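Long-range contact in putative 3-hydroxybutyryl-CoA dehydratase (PDB 3HIN), which probably acts as a lyase of the enoyl-CoA hydratase/isomerase family, perhaps dehydrating 3-hydroxybutyryl-CoA: residues M45-P56 against W95-R106. Residues are numbered along the deposited sequence; the frame is centred on the assembly and turned at random.
Sequences MAALKDCLTDIP and WHRVFDKIQYCR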
ATOM      1  N   MET A  45      24.630   2.960 -10.615  1.00 31.09           N
ATOM      2  CA  MET A  45      23.300   3.494 -10.409  1.00 31.66           C
ATOM      3  C   MET A  45      23.306   4.994 -10.314  1.00 31.22           C
ATOM      4  O   MET A  45      22.443   5.650 -10.915  1.00 32.89           O
ATOM      5  CB  MET A  45      22.641   2.798  -9.202  1.00 30.67           C
ATOM      6  CG  MET A  45      22.298   1.316  -9.527  1.00 29.61           C
ATOM      7  SD  MET A  45      20.860   1.181 -10.663  1.00 23.04           S
ATOM      8  CE  MET A  45      19.685   1.587  -9.382  1.00 27.11           C
ATOM      9  N   ALA A  46      24.271   5.561  -9.587  1.00 31.71           N
ATOM     10  CA  ALA A  46      24.384   7.030  -9.506  1.00 31.17           C
ATOM     11  C   ALA A  46      24.734   7.659 -10.856  1.00 31.43           C
ATOM     12  O   ALA A  46      24.154   8.688 -11.252  1.00 31.36           O
ATOM     13  CB  ALA A  46      25.363   7.443  -8.443  1.00 31.56           C
ATOM     14  N   ALA A  47      25.665   7.033 -11.578  1.00 30.23           N
ATOM     15  CA  ALA A  47      26.023   7.475 -12.935  1.00 30.41           C
ATOM     16  C   ALA A  47      24.808   7.402 -13.829  1.00 31.42           C
ATOM     17  O   ALA A  47      24.641   8.283 -14.628  1.00 31.29           O
ATOM     18  CB  ALA A  47      27.139   6.616 -13.565  1.00 27.70           C
ATOM     19  N   LEU A  48      24.037   6.316 -13.725  1.00 31.95           N
ATOM     20  CA  LEU A  48      22.769   6.152 -14.447  1.00 33.75           C
ATOM     21  C   LEU A  48      21.750   7.280 -14.178  1.00 34.04           C
ATOM     22  O   LEU A  48      21.253   7.899 -15.080  1.00 35.62           O
ATOM     23  CB  LEU A  48      22.129   4.803 -14.075  1.00 33.30           C
ATOM     24  CG  LEU A  48      20.856   4.405 -14.818  1.00 30.83           C
ATOM     25  CD1 LEU A  48      21.100   4.532 -16.347  1.00 28.75           C
ATOM     26  CD2 LEU A  48      20.367   2.937 -14.472  1.00 29.02           C
ATOM     27  N   LYS A  49      21.467   7.550 -12.931  1.00 34.81           N
ATOM     28  CA  LYS A  49      20.596   8.631 -12.581  1.00 35.40           C
ATOM     29  C   LYS A  49      21.040   9.951 -13.232  1.00 36.05           C
ATOM     30  O   LYS A  49      20.213  10.706 -13.763  1.00 33.57           O
ATOM     31  CB  LYS A  49      20.639   8.766 -11.079  1.00 36.71           C
ATOM     32  CG  LYS A  49      19.640   9.711 -10.472  1.00 38.64           C
ATOM     33  CD  LYS A  49      19.768   9.600  -8.938  1.00 40.70           C
ATOM     34  CE  LYS A  49      19.459  10.913  -8.261  1.00 46.88           C
ATOM     35  NZ  LYS A  49      17.997  10.877  -7.928  1.00 47.43           N
ATOM     36  N   ASP A  50      22.347  10.209 -13.170  1.00 36.35           N
ATOM     37  CA  ASP A  50      22.945  11.370 -13.815  1.00 37.96           C
ATOM     38  C   ASP A  50      22.629  11.440 -15.291  1.00 37.40           C
ATOM     39  O   ASP A  50      22.220  12.488 -15.756  1.00 36.09           O
ATOM     40  CB  ASP A  50      24.470  11.390 -13.648  1.00 39.76           C
ATOM     41  CG  ASP A  50      24.915  11.957 -12.309  1.00 44.32           C
ATOM     42  OD1 ASP A  50      24.007  12.323 -11.496  1.00 49.10           O
ATOM     43  OD2 ASP A  50      26.167  12.015 -12.060  1.00 52.87           O
ATOM     44  N   CYS A  51      22.828  10.343 -16.027  1.00 37.81           N
ATOM     45  CA  CYS A  51      22.559  10.371 -17.475  1.00 38.63           C
ATOM     46  C   CYS A  51      21.100  10.711 -17.750  1.00 38.46           C
ATOM     47  O   CYS A  51      20.814  11.367 -18.720  1.00 38.51           O
ATOM     48  CB  CYS A  51      22.766   9.018 -18.092  1.00 38.33           C
ATOM     49  SG  CYS A  51      24.420   8.599 -18.211  1.00 43.99           S
ATOM     50  N   LEU A  52      20.191  10.224 -16.904  1.00 36.99           N
ATOM     51  CA  LEU A  52      18.776  10.573 -17.039  1.00 38.03           C
ATOM     52  C   LEU A  52      18.344  11.875 -16.307  1.00 37.70           C
ATOM     53  O   LEU A  52      17.167  12.145 -16.192  1.00 38.43           O
ATOM     54  CB  LEU A  52      17.930   9.395 -16.619  1.00 36.45           C
ATOM     55  CG  LEU A  52      18.452   8.051 -17.121  1.00 39.83           C
ATOM     56  CD1 LEU A  52      17.850   6.891 -16.334  1.00 36.44           C
ATOM     57  CD2 LEU A  52      18.099   7.911 -18.588  1.00 38.71           C
ATOM     58  N   THR A  53      19.277  12.696 -15.828  1.00 38.64           N
ATOM     59  CA  THR A  53      18.861  13.983 -15.248  1.00 38.44           C
ATOM     60  C   THR A  53      19.132  15.080 -16.281  1.00 38.85           C
ATOM     61  O   THR A  53      20.211  15.118 -16.854  1.00 35.40           O
ATOM     62  CB  THR A  53      19.574  14.206 -13.881  1.00 39.07           C
ATOM     63  OG1 THR A  53      19.209  13.105 -13.038  1.00 37.53           O
ATOM     64  CG2 THR A  53      19.094  15.509 -13.185  1.00 38.48           C
ATOM     65  N   ASP A  54      18.140  15.942 -16.545  1.00 40.81           N
ATOM     66  CA  ASP A  54      18.335  17.098 -17.435  1.00 42.95           C
ATOM     67  C   ASP A  54      18.830  16.622 -18.789  1.00 43.10           C
ATOM     68  O   ASP A  54      19.844  17.106 -19.305  1.00 42.08           O
ATOM     69  CB  ASP A  54      19.354  18.111 -16.856  1.00 44.05           C
ATOM     70  CG  ASP A  54      18.862  18.767 -15.573  1.00 48.49           C
ATOM     71  OD1 ASP A  54      17.628  18.880 -15.367  1.00 50.60           O
ATOM     72  OD2 ASP A  54      19.711  19.171 -14.753  1.00 53.40           O
ATOM     73  N   ILE A  55      18.115  15.642 -19.333  1.00 42.88           N
ATOM     74  CA  ILE A  55      18.463  15.019 -20.604  1.00 43.33           C
ATOM     75  C   ILE A  55      18.297  16.111 -21.654  1.00 44.33           C
ATOM     76  O   ILE A  55      17.198  16.661 -21.790  1.00 45.80           O
ATOM     77  CB  ILE A  55      17.418  13.890 -20.948  1.00 42.39           C
ATOM     78  CG1 ILE A  55      17.466  12.759 -19.921  1.00 39.92           C
ATOM     79  CG2 ILE A  55      17.555  13.423 -22.407  1.00 40.66           C
ATOM     80  CD1 ILE A  55      16.464  11.621 -20.194  1.00 36.15           C
ATOM     81  N   PRO A  56      19.365  16.414 -22.395  1.00 44.48           N
ATOM     82  CA  PRO A  56      19.266  17.557 -23.320  1.00 45.15           C
ATOM     83  C   PRO A  56      18.078  17.470 -24.319  1.00 46.05           C
ATOM     84  O   PRO A  56      17.559  16.355 -24.635  1.00 42.77           O
ATOM     85  CB  PRO A  56      20.635  17.569 -24.038  1.00 46.29           C
ATOM     86  CG  PRO A  56      21.497  16.429 -23.439  1.00 45.01           C
ATOM     87  CD  PRO A  56      20.604  15.608 -22.537  1.00 43.96           C
ATOM     88  N   TRP A  95      17.692   3.386  -4.740  1.00 33.63           N
ATOM     89  CA  TRP A  95      17.578   2.740  -6.031  1.00 34.37           C
ATOM     90  C   TRP A  95      16.248   3.100  -6.663  1.00 33.55           C
ATOM     91  O   TRP A  95      16.186   3.275  -7.860  1.00 34.60           O
ATOM     92  CB  TRP A  95      17.779   1.221  -5.927  1.00 34.67           C
ATOM     93  CG  TRP A  95      19.278   0.885  -5.865  1.00 41.22           C
ATOM     94  CD1 TRP A  95      20.247   1.603  -5.230  1.00 46.57           C
ATOM     95  CD2 TRP A  95      19.943  -0.212  -6.497  1.00 43.76           C
ATOM     96  NE1 TRP A  95      21.486   1.001  -5.402  1.00 50.25           N
ATOM     97  CE2 TRP A  95      21.317  -0.118  -6.172  1.00 48.36           C
ATOM     98  CE3 TRP A  95      19.507  -1.263  -7.306  1.00 48.76           C
ATOM     99  CZ2 TRP A  95      22.278  -1.036  -6.640  1.00 51.74           C
ATOM    100  CZ3 TRP A  95      20.452  -2.202  -7.751  1.00 53.11           C
ATOM    101  CH2 TRP A  95      21.826  -2.067  -7.428  1.00 51.30           C
ATOM    102  N   HIS A  96      15.183   3.241  -5.863  1.00 32.22           N
ATOM    103  CA  HIS A  96      13.936   3.618  -6.459  1.00 30.82           C
ATOM    104  C   HIS A  96      14.055   4.986  -7.143  1.00 32.86           C
ATOM    105  O   HIS A  96      13.439   5.222  -8.213  1.00 32.83           O
ATOM    106  CB  HIS A  96      12.828   3.649  -5.420  1.00 31.89           C
ATOM    107  CG  HIS A  96      12.408   2.285  -4.968  1.00 28.19           C
ATOM    108  ND1 HIS A  96      11.253   2.078  -4.270  1.00 31.10           N
ATOM    109  CD2 HIS A  96      13.029   1.078  -5.040  1.00 27.53           C
ATOM    110  CE1 HIS A  96      11.136   0.795  -3.967  1.00 28.73           C
ATOM    111  NE2 HIS A  96      12.206   0.159  -4.424  1.00 30.34           N
ATOM    112  N   ARG A  97      14.850   5.881  -6.572  1.00 32.41           N
ATOM    113  CA  ARG A  97      14.897   7.199  -7.170  1.00 33.96           C
ATOM    114  C   ARG A  97      15.603   7.156  -8.524  1.00 34.27           C
ATOM    115  O   ARG A  97      15.249   7.942  -9.447  1.00 34.10           O
ATOM    116  CB  ARG A  97      15.563   8.246  -6.257  1.00 33.85           C
ATOM    117  CG  ARG A  97      14.881   8.420  -4.927  1.00 36.38           C
ATOM    118  CD  ARG A  97      13.469   9.138  -5.007  1.00 40.99           C
ATOM    119  NE  ARG A  97      12.381   8.262  -5.510  1.00 41.87           N
ATOM    120  CZ  ARG A  97      11.741   7.351  -4.773  1.00 39.73           C
ATOM    121  NH1 ARG A  97      10.785   6.611  -5.334  1.00 39.67           N
ATOM    122  NH2 ARG A  97      12.078   7.139  -3.493  1.00 35.81           N
ATOM    123  N   VAL A  98      16.557   6.240  -8.669  1.00 33.30           N
ATOM    124  CA  VAL A  98      17.204   6.055  -9.957  1.00 34.31           C
ATOM    125  C   VAL A  98      16.162   5.537 -10.982  1.00 34.08           C
ATOM    126  O   VAL A  98      16.032   6.061 -12.042  1.00 34.07           O
ATOM    127  CB  VAL A  98      18.350   5.027  -9.912  1.00 33.83           C
ATOM    128  CG1 VAL A  98      18.866   4.799 -11.347  1.00 30.76           C
ATOM    129  CG2 VAL A  98      19.504   5.437  -8.920  1.00 33.47           C
ATOM    130  N   PHE A  99      15.404   4.497 -10.632  1.00 36.04           N
ATOM    131  CA  PHE A  99      14.444   3.932 -11.599  1.00 35.01           C
ATOM    132  C   PHE A  99      13.286   4.861 -11.915  1.00 36.96           C
ATOM    133  O   PHE A  99      12.652   4.733 -12.977  1.00 36.14           O
ATOM    134  CB  PHE A  99      13.936   2.581 -11.094  1.00 36.59           C
ATOM    135  CG  PHE A  99      14.992   1.503 -11.096  1.00 35.94           C
ATOM    136  CD1 PHE A  99      16.095   1.610 -11.954  1.00 38.37           C
ATOM    137  CD2 PHE A  99      14.883   0.380 -10.253  1.00 34.73           C
ATOM    138  CE1 PHE A  99      17.112   0.596 -11.985  1.00 33.14           C
ATOM    139  CE2 PHE A  99      15.865  -0.634 -10.266  1.00 35.68           C
ATOM    140  CZ  PHE A  99      16.960  -0.533 -11.165  1.00 35.11           C
ATOM    141  N   ASP A 100      12.960   5.781 -10.999  1.00 37.01           N
ATOM    142  CA  ASP A 100      11.915   6.757 -11.319  1.00 36.61           C
ATOM    143  C   ASP A 100      12.364   7.569 -12.539  1.00 35.25           C
ATOM    144  O   ASP A 100      11.536   7.989 -13.337  1.00 36.40           O
ATOM    145  CB  ASP A 100      11.676   7.740 -10.155  1.00 36.25           C
ATOM    146  CG  ASP A 100      10.723   7.206  -9.095  1.00 40.45           C
ATOM    147  OD1 ASP A 100      10.835   7.737  -7.988  1.00 47.83           O
ATOM    148  OD2 ASP A 100       9.894   6.262  -9.302  1.00 43.96           O
ATOM    149  N   LYS A 101      13.669   7.830 -12.684  1.00 33.16           N
ATOM    150  CA  LYS A 101      14.110   8.629 -13.854  1.00 33.26           C
ATOM    151  C   LYS A 101      13.979   7.822 -15.152  1.00 32.74           C
ATOM    152  O   LYS A 101      14.012   8.383 -16.210  1.00 33.02           O
ATOM    153  CB  LYS A 101      15.583   9.021 -13.693  1.00 34.10           C
ATOM    154  CG  LYS A 101      15.860   9.751 -12.391  1.00 35.77           C
ATOM    155  CD  LYS A 101      15.181  11.069 -12.357  1.00 39.48           C
ATOM    156  CE  LYS A 101      16.120  12.110 -11.687  1.00 46.24           C
ATOM    157  NZ  LYS A 101      15.604  13.506 -12.000  1.00 49.68           N
ATOM    158  N   ILE A 102      13.870   6.508 -15.064  1.00 31.02           N
ATOM    159  CA  ILE A 102      13.547   5.716 -16.233  1.00 31.73           C
ATOM    160  C   ILE A 102      12.035   5.731 -16.490  1.00 32.19           C
ATOM    161  O   ILE A 102      11.566   6.148 -17.546  1.00 32.47           O
ATOM    162  CB  ILE A 102      13.949   4.269 -16.003  1.00 32.05           C
ATOM    163  CG1 ILE A 102      15.435   4.211 -15.564  1.00 33.29           C
ATOM    164  CG2 ILE A 102      13.721   3.446 -17.289  1.00 28.96           C
ATOM    165  CD1 ILE A 102      16.066   2.759 -15.674  1.00 29.37           C
ATOM    166  N   GLN A 103      11.275   5.244 -15.519  1.00 32.53           N
ATOM    167  CA  GLN A 103       9.818   5.197 -15.636  1.00 33.46           C
ATOM    168  C   GLN A 103       9.215   6.528 -16.078  1.00 34.44           C
ATOM    169  O   GLN A 103       8.377   6.563 -16.985  1.00 35.06           O
ATOM    170  CB  GLN A 103       9.153   4.847 -14.257  1.00 34.44           C
ATOM    171  CG  GLN A 103       7.576   4.636 -14.398  1.00 34.58           C
ATOM    172  CD  GLN A 103       6.953   3.997 -13.134  1.00 38.94           C
ATOM    173  OE1 GLN A 103       7.665   3.593 -12.220  1.00 34.86           O
ATOM    174  NE2 GLN A 103       5.616   3.887 -13.095  1.00 35.60           N
ATOM    175  N   TYR A 104       9.641   7.619 -15.422  1.00 35.86           N
ATOM    176  CA  TYR A 104       9.026   8.908 -15.609  1.00 36.00           C
ATOM    177  C   TYR A 104       9.920   9.761 -16.488  1.00 36.29           C
ATOM    178  O   TYR A 104       9.819  10.987 -16.479  1.00 34.46           O
ATOM    179  CB  TYR A 104       8.663   9.611 -14.256  1.00 36.23           C
ATOM    180  CG  TYR A 104       7.683   8.793 -13.473  1.00 38.96           C
ATOM    181  CD1 TYR A 104       8.080   8.098 -12.301  1.00 39.64           C
ATOM    182  CD2 TYR A 104       6.373   8.600 -13.961  1.00 35.05           C
ATOM    183  CE1 TYR A 104       7.165   7.281 -11.610  1.00 36.91           C
ATOM    184  CE2 TYR A 104       5.452   7.796 -13.283  1.00 35.77           C
ATOM    185  CZ  TYR A 104       5.860   7.169 -12.069  1.00 39.56           C
ATOM    186  OH  TYR A 104       4.942   6.358 -11.376  1.00 43.98           O
ATOM    187  N   CYS A 105      10.774   9.111 -17.274  1.00 36.44           N
ATOM    188  CA  CYS A 105      11.620   9.862 -18.216  1.00 35.92           C
ATOM    189  C   CYS A 105      10.741  10.665 -19.199  1.00 36.58           C
ATOM    190  O   CYS A 105       9.672  10.211 -19.622  1.00 36.80           O
ATOM    191  CB  CYS A 105      12.510   8.868 -18.989  1.00 36.86           C
ATOM    192  SG  CYS A 105      13.785   9.594 -20.119  1.00 35.59           S
ATOM    193  N   ARG A 106      11.200  11.817 -19.628  1.00 36.13           N
ATOM    194  CA  ARG A 106      10.375  12.586 -20.528  1.00 36.09           C
ATOM    195  C   ARG A 106      10.319  12.001 -21.949  1.00 34.85           C
ATOM    196  O   ARG A 106       9.353  12.219 -22.706  1.00 33.69           O
ATOM    197  CB  ARG A 106      10.741  14.050 -20.539  1.00 36.87           C
ATOM    198  CG  ARG A 106      11.965  14.318 -21.195  1.00 38.33           C
ATOM    199  CD  ARG A 106      12.054  15.805 -21.733  1.00 41.17           C
ATOM    200  NE  ARG A 106      13.479  15.967 -22.088  1.00 42.08           N
ATOM    201  CZ  ARG A 106      13.986  15.658 -23.274  1.00 45.05           C
ATOM    202  NH1 ARG A 106      13.184  15.295 -24.251  1.00 51.09           N
ATOM    203  NH2 ARG A 106      15.273  15.754 -23.512  1.00 41.43           N
TER
HETATM  204  O   HOH W   1      14.456  11.091 -16.718  1.00 38.35           O
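M45 lays the end of its side chain over one face of the W95 indole: SD stands above the six-membered ring, 4.4 Å from its centroid, while CE makes a CH-pi contact with the five-membered ring. Bends at chi2 and chi3 (-75°) fold the thioether back, so that CE also reaches V98 CB at 3.7 Å and SD meets the F99 ring obliquely in a second Met-aromatic contact. With an alanine in place of W95, the M45 thioether would probably lose the ring it lies on and be less firmly fixed, and D42 the indole N-H it accepts from. Further along, V98 packs against L48 and the aliphatic part of K49, and L52 CD1 rests 3.7 Å from I102 CG1. L52 CB and K101 CB lie against each other, and one water donates to both L52 O and K101 O, joining the two backbones where helix 42-51 gives way to loop. Beyond the helices, I55 CD1 abuts C105 SG, and extended R106 gives I55 O a nearly straight hydrogen bond from NH2 (2.7 Å, 169° at the hydrogen); I55 O lies in the guanidinium plane, whereas NH2 stands above the I55 carbonyl plane. The short helical segments run roughly parallel, 32° apart, and each leads on to a strand of one mixed sheet, the neighbouring parallel strands 61-66 and 109-113, consistent with the crotonase fold.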